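Local coordinates for protein (thiaminase I) (Bacillus subtilis, PDB 3THI), which degrades thiamin as a transferase, splitting the vitamin and passing its pyrimidine part to a nucleophilic acceptor, at residues 40-45 / 57-62; 111-116 / 242-247. All coordinates share one frame; numbering follows the deposited sequence.

Interaction 1: residues 40-45 / 57-62; sequences DSYSAD and SIFLSH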
loop_
_atom_site.group_PDB
_atom_site.type_symbol
_atom_site.label_atom_id
_atom_site.label_comp_id
_atom_site.label_asym_id
_atom_site.label_seq_id
_atom_site.Cartn_x
_atom_site.Cartn_y
_atom_site.Cartn_z
ATOM N N ASP A 40 12.749 2.629 7.389
ATOM C CA ASP A 40 12.045 2.507 6.116
ATOM C C ASP A 40 12.643 1.386 5.255
ATOM O O ASP A 40 13.811 1.451 4.860
ATOM C CB ASP A 40 12.110 3.861 5.394
ATOM C CG ASP A 40 11.468 3.845 4.015
ATOM O OD1 ASP A 40 10.630 2.967 3.708
ATOM O OD2 ASP A 40 11.812 4.743 3.231
ATOM N N SER A 41 11.837 0.365 4.967
ATOM C CA SER A 41 12.287 -0.765 4.157
ATOM C C SER A 41 12.653 -0.343 2.729
ATOM O O SER A 41 13.476 -0.986 2.066
ATOM C CB SER A 41 11.212 -1.851 4.132
ATOM O OG SER A 41 10.031 -1.383 3.509
ATOM N N TYR A 42 12.068 0.760 2.277
ATOM C CA TYR A 42 12.328 1.284 0.942
ATOM C C TYR A 42 13.713 1.874 0.746
ATOM O O TYR A 42 14.177 2.002 -0.380
ATOM C CB TYR A 42 11.290 2.333 0.579
ATOM C CG TYR A 42 10.044 1.762 -0.026
ATOM C CD1 TYR A 42 9.967 1.536 -1.399
ATOM C CD2 TYR A 42 8.943 1.443 0.762
ATOM C CE1 TYR A 42 8.825 1.003 -1.977
ATOM C CE2 TYR A 42 7.792 0.911 0.196
ATOM C CZ TYR A 42 7.744 0.694 -1.179
ATOM O OH TYR A 42 6.629 0.155 -1.767
ATOM N N SER A 43 14.368 2.245 1.837
ATOM C CA SER A 43 15.697 2.830 1.746
ATOM C C SER A 43 16.674 2.279 2.781
ATOM O O SER A 43 17.745 2.849 2.987
ATOM C CB SER A 43 15.610 4.350 1.879
ATOM O OG SER A 43 15.062 4.721 3.132
ATOM N N ALA A 44 16.312 1.177 3.433
ATOM C CA ALA A 44 17.189 0.580 4.437
ATOM C C ALA A 44 16.906 -0.883 4.759
ATOM O O ALA A 44 15.767 -1.353 4.698
ATOM C CB ALA A 44 17.157 1.399 5.723
ATOM N N ASP A 45 17.970 -1.601 5.083
ATOM C CA ASP A 45 17.843 -2.989 5.480
ATOM C C ASP A 45 17.667 -2.971 7.006
ATOM O O ASP A 45 17.943 -1.963 7.667
ATOM C CB ASP A 45 19.081 -3.782 5.071
ATOM C CG ASP A 45 19.168 -4.002 3.569
ATOM O OD1 ASP A 45 18.117 -4.035 2.873
ATOM O OD2 ASP A 45 20.307 -4.167 3.085
ATOM N N SER A 57 6.083 -5.599 1.538
ATOM C CA SER A 57 6.404 -6.932 1.030
ATOM C C SER A 57 7.169 -7.045 -0.289
ATOM O O SER A 57 7.559 -8.149 -0.671
ATOM C CB SER A 57 5.153 -7.797 0.971
ATOM O OG SER A 57 4.696 -8.048 2.279
ATOM N N ILE A 58 7.365 -5.941 -1.013
ATOM C CA ILE A 58 8.139 -6.047 -2.250
ATOM C C ILE A 58 9.571 -6.388 -1.839
ATOM O O ILE A 58 10.297 -7.057 -2.577
ATOM C CB ILE A 58 8.140 -4.747 -3.127
ATOM C CG1 ILE A 58 8.795 -3.583 -2.400
ATOM C CG2 ILE A 58 6.737 -4.382 -3.570
ATOM C CD1 ILE A 58 9.011 -2.378 -3.288
ATOM N N PHE A 59 9.934 -5.967 -0.625
ATOM C CA PHE A 59 11.262 -6.197 -0.066
ATOM C C PHE A 59 11.392 -7.479 0.733
ATOM O O PHE A 59 12.504 -7.841 1.126
ATOM C CB PHE A 59 11.678 -5.010 0.810
ATOM C CG PHE A 59 11.753 -3.721 0.065
ATOM C CD1 PHE A 59 12.661 -3.564 -0.981
ATOM C CD2 PHE A 59 10.872 -2.688 0.349
ATOM C CE1 PHE A 59 12.682 -2.394 -1.743
ATOM C CE2 PHE A 59 10.886 -1.516 -0.403
ATOM C CZ PHE A 59 11.792 -1.373 -1.453
ATOM N N LEU A 60 10.278 -8.190 0.917
ATOM C CA LEU A 60 10.265 -9.443 1.693
ATOM C C LEU A 60 11.264 -10.502 1.235
ATOM O O LEU A 60 12.030 -11.014 2.049
ATOM C CB LEU A 60 8.862 -10.060 1.738
ATOM C CG LEU A 60 8.739 -11.264 2.674
ATOM C CD1 LEU A 60 9.055 -10.817 4.102
ATOM C CD2 LEU A 60 7.354 -11.881 2.591
ATOM N N SER A 61 11.240 -10.831 -0.057
ATOM C CA SER A 61 12.139 -11.837 -0.633
ATOM C C SER A 61 13.612 -11.537 -0.366
ATOM O O SER A 61 14.374 -12.424 0.019
ATOM C CB SER A 61 11.878 -11.981 -2.129
ATOM O OG SER A 61 10.548 -12.415 -2.354
ATOM N N HIS A 62 13.990 -10.276 -0.536
ATOM C CA HIS A 62 15.351 -9.833 -0.274
ATOM C C HIS A 62 15.712 -10.025 1.209
ATOM O O HIS A 62 16.739 -10.617 1.529
ATOM C CB HIS A 62 15.499 -8.355 -0.652
ATOM C CG HIS A 62 16.791 -7.746 -0.199
ATOM N ND1 HIS A 62 16.854 -6.542 0.470
ATOM C CD2 HIS A 62 18.062 -8.203 -0.269
ATOM C CE1 HIS A 62 18.108 -6.290 0.798
ATOM N NE2 HIS A 62 18.860 -7.283 0.361
#
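An edge-to-face aromatic pair, Phe59 against Tyr42, ties the loop between strands 33-36 and 52-56 to the segment that follows strand 52-56 and runs into helix 60-65. The two ring planes stand at 88° and their centroids are 4.8 Å apart. Phe59 presents the CE2-CZ side of its ring, with CE2 poised over the centre of the Tyr42 face and 3.3 Å from Tyr42 CD1. Phe59 CG lies anti to the carbonyl carbon (chi1 -61°), which carries the ring across to the loop. Its own faces are covered as well: Ile58 CG1 sits over one, and over the opposite one lies the carbonyl oxygen Ser41 O, which is hydrogen-bonded to Arg347. Ile58 also reaches the tyrosine, its CD1 coming obliquely to within 3.6 Å of Tyr42 CE1. The phenol oxygen Tyr42 OH is hydrogen-bonded to Asp56, the last residue of strand 52-56, and Ser41 OG to the backbone N of the same residue, so polar bonds flank the aromatic pair where the strand ends. That strand runs parallel to strand 2-6, consistent with the periplasmic-binding-protein clan to which the family belongs. On the loop side an Asx turn shapes the backbone: Asp40 OD1 accepts from Tyr42 N at 3.0 Å, met from above the carboxylate plane, and Asp40 OD2 takes a longer bond of 3.3 Å from Ser43 OG. Farther along the loop, Asp45 OD1 approaches the edge of the His62 imidazole, 3.1 Å from His62 CE1, with carboxylate and ring planes 52° apart. That oxygen also forms a salt bridge with Arg347 of helix 346-353, whose side chain touches both Phe59 and His62.

Interaction 2: residues 111-116 / 242-247; sequences YRKGDL and AEQVRF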
loop_
_atom_site.group_PDB
_atom_site.type_symbol
_atom_site.label_atom_id
_atom_site.label_comp_id
_atom_site.label_asym_id
_atom_site.label_seq_id
_atom_site.Cartn_x
_atom_site.Cartn_y
_atom_site.Cartn_z
ATOM N N TYR A 111 -14.123 8.973 -7.847
ATOM C CA TYR A 111 -14.890 9.869 -8.691
ATOM C C TYR A 111 -15.924 10.554 -7.817
ATOM O O TYR A 111 -16.116 10.181 -6.655
ATOM C CB TYR A 111 -15.533 9.134 -9.863
ATOM C CG TYR A 111 -16.426 7.984 -9.485
ATOM C CD1 TYR A 111 -15.894 6.715 -9.228
ATOM C CD2 TYR A 111 -17.814 8.146 -9.425
ATOM C CE1 TYR A 111 -16.716 5.639 -8.927
ATOM C CE2 TYR A 111 -18.649 7.072 -9.123
ATOM C CZ TYR A 111 -18.095 5.822 -8.878
ATOM O OH TYR A 111 -18.920 4.757 -8.610
ATOM N N ARG A 112 -16.555 11.588 -8.353
ATOM C CA ARG A 112 -17.542 12.315 -7.582
ATOM C C ARG A 112 -18.929 11.703 -7.669
ATOM O O ARG A 112 -19.311 11.135 -8.690
ATOM C CB ARG A 112 -17.526 13.789 -7.971
ATOM C CG ARG A 112 -16.129 14.364 -7.842
ATOM C CD ARG A 112 -16.127 15.789 -7.349
ATOM N NE ARG A 112 -14.763 16.248 -7.100
ATOM C CZ ARG A 112 -13.858 16.441 -8.055
ATOM N NH1 ARG A 112 -14.176 16.219 -9.327
ATOM N NH2 ARG A 112 -12.637 16.850 -7.743
ATOM N N LYS A 113 -19.636 11.789 -6.547
ATOM C CA LYS A 113 -20.983 11.272 -6.347
ATOM C C LYS A 113 -21.909 11.227 -7.569
ATOM O O LYS A 113 -22.347 10.145 -7.975
ATOM C CB LYS A 113 -21.645 12.059 -5.210
ATOM C CG LYS A 113 -23.071 11.672 -4.931
ATOM C CD LYS A 113 -23.673 12.559 -3.869
ATOM C CE LYS A 113 -23.087 12.260 -2.511
ATOM N NZ LYS A 113 -23.880 12.936 -1.463
ATOM N N GLY A 114 -22.200 12.389 -8.151
ATOM C CA GLY A 114 -23.097 12.443 -9.296
ATOM C C GLY A 114 -22.506 12.121 -10.654
ATOM O O GLY A 114 -23.192 12.237 -11.677
ATOM N N ASP A 115 -21.239 11.714 -10.677
ATOM C CA ASP A 115 -20.562 11.385 -11.927
ATOM C C ASP A 115 -20.739 9.896 -12.231
ATOM O O ASP A 115 -19.803 9.107 -12.126
ATOM C CB ASP A 115 -19.078 11.749 -11.815
ATOM C CG ASP A 115 -18.410 11.940 -13.160
ATOM O OD1 ASP A 115 -18.964 11.516 -14.197
ATOM O OD2 ASP A 115 -17.310 12.518 -13.177
ATOM N N LEU A 116 -21.948 9.519 -12.624
ATOM C CA LEU A 116 -22.268 8.131 -12.929
ATOM C C LEU A 116 -21.398 7.517 -14.028
ATOM O O LEU A 116 -20.980 6.368 -13.914
ATOM C CB LEU A 116 -23.750 8.006 -13.296
ATOM C CG LEU A 116 -24.751 8.590 -12.298
ATOM C CD1 LEU A 116 -26.150 8.424 -12.837
ATOM C CD2 LEU A 116 -24.638 7.917 -10.941
ATOM N N ALA A 242 -14.653 12.538 2.286
ATOM C CA ALA A 242 -14.540 11.095 2.054
ATOM C C ALA A 242 -15.897 10.402 1.872
ATOM O O ALA A 242 -16.013 9.374 1.205
ATOM C CB ALA A 242 -13.797 10.449 3.198
ATOM N N GLU A 243 -16.921 10.976 2.485
ATOM C CA GLU A 243 -18.263 10.433 2.400
ATOM C C GLU A 243 -18.929 10.829 1.090
ATOM O O GLU A 243 -19.840 10.162 0.617
ATOM C CB GLU A 243 -19.079 10.909 3.606
ATOM C CG GLU A 243 -18.475 10.509 4.955
ATOM C CD GLU A 243 -18.677 9.035 5.300
ATOM O OE1 GLU A 243 -19.155 8.261 4.440
ATOM O OE2 GLU A 243 -18.366 8.646 6.448
ATOM N N GLN A 244 -18.449 11.914 0.493
ATOM C CA GLN A 244 -18.997 12.391 -0.767
ATOM C C GLN A 244 -18.360 11.754 -2.001
ATOM O O GLN A 244 -18.903 11.860 -3.105
ATOM C CB GLN A 244 -18.919 13.917 -0.859
ATOM C CG GLN A 244 -19.556 14.684 0.295
ATOM C CD GLN A 244 -20.944 14.158 0.674
ATOM O OE1 GLN A 244 -21.200 13.835 1.840
ATOM N NE2 GLN A 244 -21.822 14.048 -0.305
ATOM N N VAL A 245 -17.202 11.113 -1.839
ATOM C CA VAL A 245 -16.583 10.449 -2.987
ATOM C C VAL A 245 -17.089 9.033 -3.141
ATOM O O VAL A 245 -17.629 8.428 -2.212
ATOM C CB VAL A 245 -15.029 10.322 -2.921
ATOM C CG1 VAL A 245 -14.396 11.589 -3.256
ATOM C CG2 VAL A 245 -14.564 9.836 -1.560
ATOM N N ARG A 246 -16.929 8.527 -4.350
ATOM C CA ARG A 246 -17.274 7.154 -4.665
ATOM C C ARG A 246 -15.950 6.628 -5.175
ATOM O O ARG A 246 -15.129 7.395 -5.671
ATOM C CB ARG A 246 -18.342 7.077 -5.757
ATOM C CG ARG A 246 -19.694 7.605 -5.336
ATOM C CD ARG A 246 -20.187 6.857 -4.121
ATOM N NE ARG A 246 -21.457 7.371 -3.618
ATOM C CZ ARG A 246 -21.579 8.296 -2.671
ATOM N NH1 ARG A 246 -20.504 8.837 -2.115
ATOM N NH2 ARG A 246 -22.782 8.629 -2.226
ATOM N N PHE A 247 -15.710 5.343 -4.983
ATOM C CA PHE A 247 -14.476 4.731 -5.442
ATOM C C PHE A 247 -14.771 3.324 -5.894
ATOM O O PHE A 247 -15.836 2.782 -5.615
ATOM C CB PHE A 247 -13.433 4.703 -4.323
ATOM C CG PHE A 247 -13.934 4.115 -3.033
ATOM C CD1 PHE A 247 -14.589 4.908 -2.102
ATOM C CD2 PHE A 247 -13.706 2.779 -2.729
ATOM C CE1 PHE A 247 -15.002 4.377 -0.874
ATOM C CE2 PHE A 247 -14.111 2.248 -1.520
ATOM C CZ PHE A 247 -14.764 3.048 -0.585
#
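Tyr111 and Arg246 form an antiparallel hydrogen-bonded pair, Tyr111 N giving to Arg246 O at 2.9 Å and Arg246 N to Tyr111 O at 3.0 Å, both bonds nearly straight. The two side chains emerge on the same face of the sheet. Tyr111 CG stands between its backbone N and carbonyl carbon (chi1 57°), which swings the ring over the neighbouring strand, where Arg246 CB makes a CH-pi contact 3.6 Å from the ring centroid. The arginine then bends at chi2 and turns back along its own segment: NH1 donates to Val245 O at 2.9 Å, nearly in the guanidinium plane, and to Glu243 O at 3.1 Å. Lys113 CG lies over one guanidinium face, and Lys113 CE comes within 3.7 Å of Arg246 NH2. A serine in place of Tyr111 would probably leave Arg246 CB without the ring face that covers it. Arg112 points away from strand 245-248, its guanidinium held by the carbonyls of Phe220, Ser224 and Gly225. Within the sequence range of the Thiaminase-1 family, this is an antiparallel beta pairing of strands 96-112 and 245-248, left by the first strand through a type I beta turn from Arg112 to Asp115.

In the fold
Interactions 1 and 2 lie on opposite sides of the chain's centre, their own centres about 35 Å apart, and share no segment. Interaction 1 is the more deeply set, about 13 Å from that centre, and joins parts of the chain only 12 residues apart by means of side chains, with Phe59 buried and the charged Asp45 partly exposed. Interaction 2, about 22 Å out, joins segments 126 residues apart at their closest ends through backbone hydrogen bonds, and its long polar side chains reach into a more exposed margin. Strand 260-269 connects their surroundings: it pairs with strand 52-56, which leads into 57-62, and with strand 96-112, which carries Tyr111.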